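PDB 1Y2M: Phenylalanine/tyrosine ammonia-lyase from Rhodosporidium toruloides, which catalyses the non-oxidative deamination of L-phenylalanine and L-tyrosine to trans-cinnamic and p-coumaric acids, the commitment step of phenylpropanoid metabolism. Local coordinates for residues Q44-V48 with H287-L291; V72-R77 with T280-D285; R80-V84 with T192-N196; E163-A168 with A273-M278; F668-L673 with A701-I707. All blocks are in the same frame, centred on the assembly; numbering follows the deposited sequence.

Contact 1 of 5, residues Q44-V48 with H287-L291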
# COMPACT_ATOMS: atom_id res chain seq x y z
N GLN B 44 12.20 -16.39 -21.69
CA GLN B 44 11.76 -15.06 -22.01
C GLN B 44 12.37 -14.61 -23.33
O GLN B 44 11.70 -14.02 -24.15
CB GLN B 44 12.12 -14.10 -20.86
CG GLN B 44 11.68 -12.68 -21.09
CD GLN B 44 11.77 -11.89 -19.81
OE1 GLN B 44 12.85 -11.86 -19.21
NE2 GLN B 44 10.65 -11.26 -19.37
N VAL B 45 13.65 -14.91 -23.55
CA VAL B 45 14.23 -14.60 -24.84
C VAL B 45 13.47 -15.27 -25.99
O VAL B 45 13.22 -14.60 -27.01
CB VAL B 45 15.76 -14.98 -24.90
CG1 VAL B 45 16.29 -14.72 -26.32
CG2 VAL B 45 16.59 -14.17 -23.89
N ASP B 46 13.11 -16.56 -25.85
CA ASP B 46 12.29 -17.25 -26.88
C ASP B 46 10.98 -16.47 -27.16
O ASP B 46 10.58 -16.29 -28.32
CB ASP B 46 11.86 -18.66 -26.43
CG ASP B 46 13.01 -19.65 -26.34
OD1 ASP B 46 14.07 -19.40 -26.98
OD2 ASP B 46 12.82 -20.70 -25.63
N ILE B 47 10.31 -16.06 -26.08
CA ILE B 47 9.06 -15.31 -26.14
C ILE B 47 9.23 -13.96 -26.86
O ILE B 47 8.47 -13.58 -27.75
CB ILE B 47 8.49 -15.11 -24.72
CG1 ILE B 47 7.98 -16.47 -24.23
CG2 ILE B 47 7.41 -14.02 -24.73
CD1 ILE B 47 7.56 -16.57 -22.75
N VAL B 48 10.28 -13.25 -26.47
CA VAL B 48 10.60 -11.98 -27.11
C VAL B 48 10.93 -12.13 -28.59
O VAL B 48 10.47 -11.36 -29.43
CB VAL B 48 11.74 -11.29 -26.33
CG1 VAL B 48 12.36 -10.13 -27.12
CG2 VAL B 48 11.22 -10.83 -24.97
N HIS B 287 8.76 -7.20 -20.75
CA HIS B 287 9.72 -8.26 -21.15
C HIS B 287 11.05 -7.64 -21.58
O HIS B 287 12.14 -8.14 -21.29
CB HIS B 287 9.20 -9.04 -22.33
CG HIS B 287 8.14 -10.07 -22.02
ND1 HIS B 287 8.28 -11.03 -21.03
CD2 HIS B 287 6.98 -10.36 -22.66
CE1 HIS B 287 7.22 -11.82 -21.05
NE2 HIS B 287 6.42 -11.44 -22.04
N MSE B 288 10.94 -6.54 -22.34
CA MSE B 288 12.14 -5.89 -22.86
C MSE B 288 12.98 -5.31 -21.72
O MSE B 288 14.20 -5.38 -21.73
CB MSE B 288 11.82 -4.77 -23.85
CG MSE B 288 10.91 -5.15 -24.94
SE MSE B 288 11.54 -6.72 -25.95
CE MSE B 288 9.78 -7.00 -26.89
N LEU B 289 12.30 -4.75 -20.72
CA LEU B 289 12.96 -4.10 -19.64
C LEU B 289 13.61 -5.19 -18.75
O LEU B 289 14.68 -4.98 -18.22
CB LEU B 289 11.98 -3.25 -18.84
CG LEU B 289 11.48 -1.97 -19.48
CD1 LEU B 289 10.33 -1.40 -18.67
CD2 LEU B 289 12.59 -0.95 -19.59
N SER B 290 13.02 -6.37 -18.68
CA SER B 290 13.60 -7.48 -17.95
C SER B 290 14.90 -7.89 -18.62
O SER B 290 15.92 -8.10 -17.96
CB SER B 290 12.63 -8.67 -18.01
OG SER B 290 13.19 -9.83 -17.43
N LEU B 291 14.89 -7.96 -19.96
CA LEU B 291 16.12 -8.33 -20.69
C LEU B 291 17.18 -7.26 -20.55
O LEU B 291 18.36 -7.53 -20.40
CB LEU B 291 15.83 -8.65 -22.16
CG LEU B 291 14.99 -9.93 -22.39
CD1 LEU B 291 14.86 -10.19 -23.91
CD2 LEU B 291 15.59 -11.14 -21.71
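Gln44 opens the short helix 44-52 with a side chain that serves two partners at once. Its NE2 donates to ND1 of His287 (2.9 Å), close to the plane of the imidazole, while its OE1 accepts from OG of Ser290 (2.7 Å); the two partners lie one helical turn apart on the long helix 273-303, so a single amide spans the turn. Val45 follows with CG2 3.9 Å from CD2 of Leu291. Ile47 rests its CG2 4.3 Å from the centroid of the His287 ring, an off-centre CH-pi contact. Val48 closes the segment by wedging between neighbours: CG1 lies 3.7 Å from SE of the selenomethionine Met288, and CG2 3.8 Å from CD1 of Leu291. The segment axes cross at 133°, 10.4 Å apart. Beyond the pair, His287 NE2 is hydrogen-bonded to ND1 of His383 on helix 368-391. With Gln44 NE2 as donor, ND1 acts as acceptor, which is consistent with a neutral His287 protonated on NE2, the nitrogen bonded to His383.

Contact 2 of 5, residues V72-R77 with T280-D285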
# COMPACT_ATOMS: atom_id res chain seq x y z
N VAL B 72 -0.81 -8.67 -31.65
CA VAL B 72 -1.58 -7.56 -31.06
C VAL B 72 -0.76 -6.27 -31.08
O VAL B 72 -1.22 -5.21 -31.54
CB VAL B 72 -2.07 -7.88 -29.63
CG1 VAL B 72 -2.58 -6.62 -28.94
CG2 VAL B 72 -3.13 -9.01 -29.62
N VAL B 73 0.48 -6.38 -30.63
CA VAL B 73 1.36 -5.20 -30.61
C VAL B 73 1.58 -4.69 -32.05
O VAL B 73 1.57 -3.49 -32.29
CB VAL B 73 2.70 -5.52 -29.96
CG1 VAL B 73 3.67 -4.29 -30.07
CG2 VAL B 73 2.51 -5.88 -28.50
N SER B 74 1.77 -5.59 -33.01
CA SER B 74 1.96 -5.13 -34.41
C SER B 74 0.78 -4.33 -34.94
O SER B 74 0.95 -3.31 -35.62
CB SER B 74 2.28 -6.28 -35.36
OG SER B 74 1.23 -7.24 -35.48
N ALA B 75 -0.43 -4.77 -34.61
CA ALA B 75 -1.65 -4.05 -35.06
C ALA B 75 -1.81 -2.75 -34.28
O ALA B 75 -2.15 -1.73 -34.85
CB ALA B 75 -2.85 -4.93 -34.85
N ALA B 76 -1.56 -2.79 -32.98
CA ALA B 76 -1.75 -1.61 -32.12
C ALA B 76 -0.76 -0.48 -32.42
O ALA B 76 -1.15 0.69 -32.51
CB ALA B 76 -1.64 -1.97 -30.66
N ARG B 77 0.52 -0.85 -32.49
CA ARG B 77 1.63 0.12 -32.63
C ARG B 77 2.26 0.29 -33.99
O ARG B 77 2.89 1.33 -34.26
CB ARG B 77 2.77 -0.34 -31.75
CG ARG B 77 2.49 -0.10 -30.33
CD ARG B 77 3.85 -0.15 -29.54
NE ARG B 77 3.52 0.16 -28.15
CZ ARG B 77 4.15 -0.31 -27.09
NH1 ARG B 77 5.16 -1.17 -27.19
NH2 ARG B 77 3.74 0.07 -25.90
N THR B 280 -1.46 -6.21 -22.75
CA THR B 280 -0.55 -6.83 -23.72
C THR B 280 0.60 -5.90 -24.04
O THR B 280 1.76 -6.32 -24.05
CB THR B 280 -1.29 -7.21 -25.02
OG1 THR B 280 -2.26 -8.23 -24.74
CG2 THR B 280 -0.31 -7.65 -26.02
N LEU B 281 0.32 -4.61 -24.27
CA LEU B 281 1.36 -3.63 -24.54
C LEU B 281 2.30 -3.52 -23.35
O LEU B 281 3.54 -3.43 -23.53
CB LEU B 281 0.71 -2.31 -24.90
CG LEU B 281 -0.07 -2.41 -26.23
CD1 LEU B 281 -1.03 -1.24 -26.31
CD2 LEU B 281 0.86 -2.40 -27.44
N ALA B 282 1.73 -3.51 -22.15
CA ALA B 282 2.55 -3.37 -20.94
C ALA B 282 3.44 -4.59 -20.70
O ALA B 282 4.61 -4.47 -20.32
CB ALA B 282 1.67 -3.07 -19.76
N LEU B 283 2.90 -5.77 -20.97
CA LEU B 283 3.71 -6.97 -20.80
C LEU B 283 4.83 -7.05 -21.82
O LEU B 283 5.97 -7.37 -21.48
CB LEU B 283 2.84 -8.21 -20.91
CG LEU B 283 3.64 -9.51 -20.70
CD1 LEU B 283 4.33 -9.56 -19.35
CD2 LEU B 283 2.72 -10.71 -20.84
N HIS B 284 4.51 -6.73 -23.08
CA HIS B 284 5.55 -6.61 -24.11
C HIS B 284 6.70 -5.71 -23.64
O HIS B 284 7.88 -6.10 -23.70
CB HIS B 284 4.91 -6.07 -25.39
CG HIS B 284 5.86 -5.66 -26.46
ND1 HIS B 284 6.53 -4.46 -26.43
CD2 HIS B 284 6.17 -6.24 -27.65
CE1 HIS B 284 7.25 -4.35 -27.55
NE2 HIS B 284 7.05 -5.41 -28.30
N ASP B 285 6.35 -4.56 -23.09
CA ASP B 285 7.39 -3.61 -22.72
C ASP B 285 8.19 -4.11 -21.52
O ASP B 285 9.40 -3.94 -21.45
CB ASP B 285 6.76 -2.24 -22.48
CG ASP B 285 6.27 -1.56 -23.76
OD1 ASP B 285 6.60 -1.99 -24.88
OD2 ASP B 285 5.56 -0.55 -23.62
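This is a buried helix-helix crossing with a salt bridge at one end, formed where the last turns of helix 69-77 pass over the long helix 273-303. The segment axes approach to 10.3 Å at an angle of 109°, a steep crossing centred on Val73 and Leu281, whose CA atoms are 6.3 Å apart. Val73 CG2 meets Leu281 CD2 at 4.0 Å, and its CG1 sits over the face of the His284 ring, 4.1 Å from the centroid, as a CH-pi contact. Val72 CG1 packs on Thr280 CG2 at 3.8 Å. At the helix end, Arg77 extends over Leu281 to make a two-pronged salt bridge: NH1 to Asp285 OD1 at 2.8 Å and NH2 to Asp285 OD2 at 3.0 Å. The same OD1 accepts from His284 ND1 (2.9 Å), so one carboxylate holds both groups. Arg77 NE turns to a second acid, Glu163 of helix 162-176. That helix also meets Leu281 through Val164, while Met51 of helix 44-52 touches Val73 and His284, and Asn517 of helix 506-560 lies against Asp285. Ser74 OG is hydrogen-bonded to Arg80 NH1, just ahead of strand 82-84.

Contact 3 of 5, residues R80-V84 with T192-N196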
# COMPACT_ATOMS: atom_id res chain seq x y z
N ARG B 80 -0.11 -2.47 -38.71
CA ARG B 80 -0.32 -3.65 -39.50
C ARG B 80 -1.76 -3.79 -39.92
O ARG B 80 -2.65 -3.58 -39.08
CB ARG B 80 -0.01 -4.88 -38.69
CG ARG B 80 -0.03 -6.15 -39.52
CD ARG B 80 0.42 -7.23 -38.63
NE ARG B 80 0.48 -8.54 -39.29
CZ ARG B 80 0.69 -9.66 -38.61
NH1 ARG B 80 0.92 -9.60 -37.29
NH2 ARG B 80 0.70 -10.81 -39.25
N PRO B 81 -2.01 -4.12 -41.19
CA PRO B 81 -3.40 -4.29 -41.62
C PRO B 81 -4.04 -5.47 -40.89
O PRO B 81 -3.36 -6.44 -40.60
CB PRO B 81 -3.29 -4.63 -43.10
CG PRO B 81 -1.97 -4.14 -43.51
CD PRO B 81 -1.08 -4.29 -42.32
N VAL B 82 -5.34 -5.41 -40.66
CA VAL B 82 -6.05 -6.43 -39.90
C VAL B 82 -7.33 -6.76 -40.67
O VAL B 82 -8.01 -5.86 -41.17
CB VAL B 82 -6.38 -5.94 -38.46
CG1 VAL B 82 -7.23 -6.94 -37.70
CG2 VAL B 82 -5.13 -5.61 -37.72
N ARG B 83 -7.63 -8.05 -40.79
CA ARG B 83 -8.92 -8.47 -41.33
C ARG B 83 -9.42 -9.77 -40.69
O ARG B 83 -8.64 -10.59 -40.21
CB ARG B 83 -8.83 -8.65 -42.87
CG ARG B 83 -8.71 -7.34 -43.67
CD ARG B 83 -8.32 -7.60 -45.14
NE ARG B 83 -9.06 -6.78 -46.12
CZ ARG B 83 -10.34 -6.96 -46.45
NH1 ARG B 83 -11.07 -7.91 -45.87
NH2 ARG B 83 -10.91 -6.18 -47.37
N VAL B 84 -10.72 -9.96 -40.68
CA VAL B 84 -11.27 -11.28 -40.40
C VAL B 84 -10.79 -12.23 -41.47
O VAL B 84 -10.89 -11.96 -42.65
CB VAL B 84 -12.80 -11.27 -40.37
CG1 VAL B 84 -13.34 -12.67 -40.17
CG2 VAL B 84 -13.30 -10.35 -39.27
N THR B 192 -12.49 -3.44 -38.44
CA THR B 192 -11.25 -3.63 -39.20
C THR B 192 -11.03 -2.49 -40.21
O THR B 192 -9.90 -2.07 -40.43
CB THR B 192 -11.15 -5.07 -39.83
OG1 THR B 192 -12.20 -5.23 -40.80
CG2 THR B 192 -11.24 -6.15 -38.76
N ASN B 193 -12.11 -1.93 -40.73
CA ASN B 193 -11.97 -0.74 -41.60
C ASN B 193 -11.48 0.48 -40.82
O ASN B 193 -10.61 1.20 -41.32
CB ASN B 193 -13.26 -0.42 -42.32
CG ASN B 193 -13.53 -1.32 -43.49
OD1 ASN B 193 -12.60 -1.87 -44.11
ND2 ASN B 193 -14.78 -1.47 -43.83
N PHE B 194 -11.93 0.67 -39.58
CA PHE B 194 -11.34 1.71 -38.74
C PHE B 194 -9.86 1.47 -38.56
O PHE B 194 -9.04 2.39 -38.70
CB PHE B 194 -12.01 1.80 -37.38
CG PHE B 194 -13.21 2.71 -37.35
CD1 PHE B 194 -14.04 2.86 -38.44
CD2 PHE B 194 -13.51 3.39 -36.20
CE1 PHE B 194 -15.14 3.71 -38.35
CE2 PHE B 194 -14.58 4.21 -36.11
CZ PHE B 194 -15.39 4.39 -37.18
N LEU B 195 -9.48 0.24 -38.22
CA LEU B 195 -8.06 -0.05 -38.07
C LEU B 195 -7.27 0.28 -39.35
O LEU B 195 -6.22 0.89 -39.29
CB LEU B 195 -7.82 -1.53 -37.67
CG LEU B 195 -8.20 -1.85 -36.20
CD1 LEU B 195 -8.42 -3.35 -36.01
CD2 LEU B 195 -7.15 -1.35 -35.24
N ASN B 196 -7.76 -0.19 -40.47
CA ASN B 196 -6.98 -0.18 -41.71
C ASN B 196 -6.93 1.19 -42.32
O ASN B 196 -6.06 1.45 -43.12
CB ASN B 196 -7.49 -1.22 -42.68
CG ASN B 196 -7.34 -2.63 -42.12
OD1 ASN B 196 -6.46 -2.88 -41.30
ND2 ASN B 196 -8.18 -3.55 -42.58
O HOH W 1 -4.68 -1.90 -39.32
O HOH W 2 -12.37 -7.88 -41.75
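Three residues, Val82, Asn196 and Thr192, account for most of the surface buried where strand 82-84 runs nearly antiparallel to helix 185-197, with the segment axes 7.8 Å apart at 162°. Asn196 is the polar centre. Its carboxamide meets both the N-H and the C=O of Val82, on the strand edge facing the helix: Val82 N donates to Asn196 OD1 at 2.8 Å, and Asn196 ND2 donates to Val82 O at 2.7 Å. Val82 itself supplies the apolar part, its CB 4.1 Å from Leu195 CD1 and its CG1 4.2 Å from Thr192 CG2. Thr192, one turn before Asn196, extends the contact along the strand through a water that accepts from Val84 N (2.9 Å) and is hydrogen-bonded to Thr192 OG1 (2.8 Å). A second water donates to Arg80 O (2.6 Å) and to Asn196 OD1 (2.8 Å), carrying the network to the preceding loop. On the sheet side, Arg83 shares backbone hydrogen bonds with Leu60 and Leu62 of the parallel strand 60-62. Val82 thus has its peptide groups satisfied by an amide side chain on a helix, and this tiny two-stranded sheet is hydrogen-bonded to the helical body through side chain and solvent.

Contact 4 of 5, residues E163-A168 with A273-M278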
# COMPACT_ATOMS: atom_id res chain seq x y z
N GLU B 163 -2.82 3.74 -29.27
CA GLU B 163 -2.38 2.35 -29.44
C GLU B 163 -3.25 1.38 -28.64
O GLU B 163 -3.50 0.24 -29.06
CB GLU B 163 -0.88 2.14 -29.08
CG GLU B 163 -0.51 2.45 -27.66
CD GLU B 163 0.95 2.14 -27.29
OE1 GLU B 163 1.81 2.30 -28.16
OE2 GLU B 163 1.26 1.70 -26.14
N VAL B 164 -3.71 1.81 -27.47
CA VAL B 164 -4.51 0.94 -26.65
C VAL B 164 -5.83 0.70 -27.33
O VAL B 164 -6.34 -0.43 -27.40
CB VAL B 164 -4.70 1.56 -25.26
CG1 VAL B 164 -5.80 0.84 -24.48
CG2 VAL B 164 -3.36 1.48 -24.50
N VAL B 165 -6.39 1.77 -27.85
CA VAL B 165 -7.66 1.69 -28.61
C VAL B 165 -7.56 0.78 -29.83
O VAL B 165 -8.43 -0.08 -30.04
CB VAL B 165 -8.24 3.06 -28.98
CG1 VAL B 165 -9.55 2.89 -29.77
CG2 VAL B 165 -8.44 3.90 -27.72
N ARG B 166 -6.47 0.91 -30.59
CA ARG B 166 -6.26 0.02 -31.73
C ARG B 166 -6.13 -1.44 -31.30
O ARG B 166 -6.74 -2.32 -31.91
CB ARG B 166 -4.98 0.41 -32.47
CG ARG B 166 -5.19 1.69 -33.36
CD ARG B 166 -4.00 1.99 -34.21
NE ARG B 166 -3.56 0.86 -35.04
CZ ARG B 166 -4.01 0.60 -36.26
NH1 ARG B 166 -4.96 1.35 -36.82
NH2 ARG B 166 -3.57 -0.45 -36.95
N GLY B 167 -5.35 -1.70 -30.25
CA GLY B 167 -5.21 -3.06 -29.75
C GLY B 167 -6.57 -3.61 -29.30
O GLY B 167 -6.87 -4.78 -29.52
N ALA B 168 -7.41 -2.73 -28.73
CA ALA B 168 -8.72 -3.14 -28.24
C ALA B 168 -9.64 -3.51 -29.36
O ALA B 168 -10.36 -4.50 -29.30
CB ALA B 168 -9.34 -2.02 -27.44
N ALA B 273 -11.59 -6.46 -23.87
CA ALA B 273 -10.61 -6.08 -24.90
C ALA B 273 -9.74 -4.89 -24.59
O ALA B 273 -8.61 -4.80 -25.05
CB ALA B 273 -11.28 -5.91 -26.24
N VAL B 274 -10.25 -3.90 -23.84
CA VAL B 274 -9.48 -2.69 -23.62
C VAL B 274 -8.39 -2.97 -22.59
O VAL B 274 -7.21 -2.68 -22.82
CB VAL B 274 -10.39 -1.56 -23.19
CG1 VAL B 274 -9.56 -0.31 -22.91
CG2 VAL B 274 -11.50 -1.31 -24.25
N SER B 275 -8.75 -3.58 -21.47
CA SER B 275 -7.73 -3.96 -20.49
C SER B 275 -6.76 -4.98 -21.05
O SER B 275 -5.54 -4.89 -20.81
CB SER B 275 -8.38 -4.48 -19.21
OG SER B 275 -9.29 -5.50 -19.54
N ALA B 276 -7.25 -5.96 -21.81
CA ALA B 276 -6.34 -6.93 -22.45
C ALA B 276 -5.37 -6.22 -23.42
O ALA B 276 -4.18 -6.58 -23.54
CB ALA B 276 -7.11 -8.00 -23.15
N SER B 277 -5.89 -5.27 -24.17
CA SER B 277 -5.02 -4.52 -25.07
C SER B 277 -3.90 -3.82 -24.29
O SER B 277 -2.70 -3.97 -24.55
CB SER B 277 -5.82 -3.47 -25.81
OG SER B 277 -4.90 -2.71 -26.57
N MSE B 278 -4.30 -3.00 -23.32
CA MSE B 278 -3.28 -2.24 -22.58
C MSE B 278 -2.30 -3.15 -21.82
O MSE B 278 -1.08 -2.86 -21.74
CB MSE B 278 -3.89 -1.24 -21.61
CG MSE B 278 -2.87 -0.26 -21.14
SE MSE B 278 -3.74 1.31 -20.33
CE MSE B 278 -2.25 2.67 -20.60
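Gly167 leaves a hollow on the surface of helix 162-176, and Ser277 of helix 273-303 fills it. The serine OG comes to 3.2 Å from Gly167 CA, a place where any CB on residue 167 would collide with it, and from there donates to O of Val164 at 2.8 Å. With small residues at the crossing, the backbones come close: Ala168 CA is 4.7 Å from Val274 CA, and the segment axes are 7.8 Å apart at 120°. In this mainly helical PAL/histidase fold, helix 273-303 meets helices 69-77 and 44-52 further along; here glycine, alanine and serine let it lie close to helix 162-176. Ala168 pushes its CB against Val274, 3.9 Å from CG2, while its carbonyl O receives Ala273 CB at 3.5 Å; Ala168 CA also makes a CA-H...O contact with Ala273 O at 3.6 Å. At the other end Val164 is the larger bump, its CG2 3.8 Å from CG of the selenomethionine Met278 and its CG1 4.2 Å from Val274 CG1.

Contact 5 of 5, residues F668-L673 with A701-I707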
# COMPACT_ATOMS: atom_id res chain seq x y z
N PHE B 668 25.71 0.51 -29.86
CA PHE B 668 24.38 1.08 -30.14
C PHE B 668 24.21 2.45 -29.53
O PHE B 668 23.76 3.39 -30.17
CB PHE B 668 23.30 0.15 -29.60
CG PHE B 668 21.90 0.69 -29.77
CD1 PHE B 668 21.35 0.84 -31.05
CD2 PHE B 668 21.14 1.03 -28.64
CE1 PHE B 668 20.05 1.34 -31.22
CE2 PHE B 668 19.85 1.51 -28.81
CZ PHE B 668 19.30 1.66 -30.09
N VAL B 669 24.60 2.58 -28.26
CA VAL B 669 24.38 3.84 -27.56
C VAL B 669 25.40 4.90 -28.01
O VAL B 669 25.05 6.06 -28.31
CB VAL B 669 24.41 3.65 -26.05
CG1 VAL B 669 24.29 4.99 -25.38
CG2 VAL B 669 23.27 2.79 -25.63
N ARG B 670 26.67 4.53 -28.08
CA ARG B 670 27.72 5.46 -28.36
C ARG B 670 27.68 5.94 -29.82
O ARG B 670 27.95 7.11 -30.11
CB ARG B 670 29.08 4.79 -28.03
CG ARG B 670 29.43 4.74 -26.55
CD ARG B 670 30.14 6.02 -26.12
NE ARG B 670 30.56 5.97 -24.72
CZ ARG B 670 29.82 6.32 -23.70
NH1 ARG B 670 28.57 6.73 -23.87
NH2 ARG B 670 30.33 6.28 -22.48
N GLU B 671 27.37 5.03 -30.75
CA GLU B 671 27.38 5.34 -32.17
C GLU B 671 26.00 5.61 -32.70
O GLU B 671 25.75 6.71 -33.20
CB GLU B 671 28.01 4.22 -32.96
CG GLU B 671 29.41 3.88 -32.55
CD GLU B 671 30.31 5.07 -32.29
OE1 GLU B 671 30.28 6.06 -33.04
OE2 GLU B 671 31.11 4.99 -31.33
N GLU B 672 25.06 4.66 -32.61
CA GLU B 672 23.77 4.91 -33.24
C GLU B 672 22.97 6.00 -32.56
O GLU B 672 22.34 6.82 -33.24
CB GLU B 672 22.90 3.66 -33.32
CG GLU B 672 23.38 2.64 -34.32
CD GLU B 672 22.39 1.49 -34.52
OE1 GLU B 672 21.25 1.72 -35.00
OE2 GLU B 672 22.76 0.33 -34.24
N LEU B 673 23.01 6.04 -31.22
CA LEU B 673 22.31 7.06 -30.46
C LEU B 673 23.13 8.33 -30.28
O LEU B 673 22.58 9.38 -29.90
CB LEU B 673 21.86 6.55 -29.10
CG LEU B 673 20.95 5.34 -29.07
CD1 LEU B 673 20.40 5.12 -27.66
CD2 LEU B 673 19.86 5.43 -30.13
N ALA B 701 14.95 5.68 -27.11
CA ALA B 701 15.23 4.40 -27.76
C ALA B 701 14.65 3.18 -27.06
O ALA B 701 14.34 2.18 -27.71
CB ALA B 701 16.74 4.24 -27.95
N ILE B 702 14.47 3.26 -25.75
CA ILE B 702 13.77 2.23 -24.99
C ILE B 702 12.27 2.33 -25.32
O ILE B 702 11.63 1.37 -25.73
CB ILE B 702 14.04 2.33 -23.47
CG1 ILE B 702 15.52 2.03 -23.20
CG2 ILE B 702 13.16 1.36 -22.72
CD1 ILE B 702 15.95 2.40 -21.80
N LYS B 703 11.70 3.51 -25.16
CA LYS B 703 10.25 3.66 -25.31
C LYS B 703 9.74 3.34 -26.71
O LYS B 703 8.65 2.75 -26.86
CB LYS B 703 9.81 5.07 -24.87
CG LYS B 703 10.01 5.44 -23.44
CD LYS B 703 9.30 4.51 -22.42
CE LYS B 703 7.78 4.52 -22.49
NZ LYS B 703 7.20 5.85 -22.28
N SER B 704 10.54 3.67 -27.70
CA SER B 704 10.20 3.43 -29.11
C SER B 704 10.38 1.96 -29.48
O SER B 704 9.91 1.56 -30.54
CB SER B 704 11.08 4.25 -30.05
OG SER B 704 12.41 3.73 -30.05
N GLY B 705 11.08 1.20 -28.66
CA GLY B 705 11.42 -0.20 -28.96
C GLY B 705 12.62 -0.34 -29.90
O GLY B 705 12.98 -1.47 -30.28
N ARG B 706 13.27 0.77 -30.27
CA ARG B 706 14.50 0.70 -31.05
C ARG B 706 15.56 -0.21 -30.44
O ARG B 706 16.25 -0.99 -31.16
CB ARG B 706 15.09 2.09 -31.29
CG ARG B 706 16.17 2.09 -32.30
CD ARG B 706 16.71 3.47 -32.55
NE ARG B 706 17.81 3.44 -33.49
CZ ARG B 706 18.49 4.52 -33.88
NH1 ARG B 706 18.23 5.71 -33.38
NH2 ARG B 706 19.44 4.39 -34.77
N ILE B 707 15.64 -0.21 -29.11
CA ILE B 707 16.64 -1.01 -28.38
C ILE B 707 16.31 -2.52 -28.44
O ILE B 707 17.15 -3.39 -28.18
CB ILE B 707 16.74 -0.56 -26.93
CG1 ILE B 707 18.07 -0.99 -26.35
CG2 ILE B 707 15.50 -1.01 -26.11
CD1 ILE B 707 18.36 -0.32 -25.09
O HOH W 3 18.66 1.04 -34.76
O HOH W 4 21.35 6.50 -35.77
O HOH W 5 19.86 8.17 -33.25
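Arg706 reaches across from the turn after helix 691-703 to the end region of helix 662-672, joining two elements of the C-terminal part of the chain, away from the annotated sites; helix 506-560 runs alongside, touched by Val669 and Ile702. Each guanidinium nitrogen finds an acceptor. NH2 of Arg706 forms a rather long salt bridge to Glu672 OE1 at 3.2 Å and donates to a water (3.0 Å) that in turn donates to Glu672 O (2.7 Å). Arg706 NH1 uses another water, at 3.0 Å, that donates a hydrogen bond to the same carbonyl O of Glu672 at 2.8 Å. A third water accepts from Arg706 NE (2.8 Å) and donates to Glu672 OE1 (2.7 Å). In the first segment a wider pi-type turn is closed by Leu673 N to Phe668 O at 2.9 Å; in the second Ser704 OG accepts from Arg706 N (3.1 Å), an ST turn. Beneath the polar layer Phe668 CE2 packs on Ile707 CG1 at 3.9 Å, Leu673 CD1 on Ala701 CB at 3.8 Å, and Leu673 CD2 over a face of the Arg706 guanidinium. Direct pairing is a single long bond, so water carries much of the link between these exposed charges.

In the fold
Contacts 1, 2 and 4 are spaced along one element, helix 273-303, which meets helices 162-176, 69-77 and 44-52 in turn from its N-terminal end. Contacts 2 and 4, with centres 9 Å apart, are joined by the salt bridge from Arg77 NE to Glu163 OE1 (2.7 Å). Arg166 of contact 4 continues the network: NH2 lies 2.8 Å from Ala75 O in contact 2 and NH1 2.8 Å from Leu195 O in contact 3. Contact 5 touches contact 1 where Leu289 CD2 packs on Ile702 CG2 (3.9 Å). Contact 4 lies nearest the active site: the Ala273 side chain is about 10 Å from that of Asn270, a probable cinnamate-binding residue by similarity with relatives.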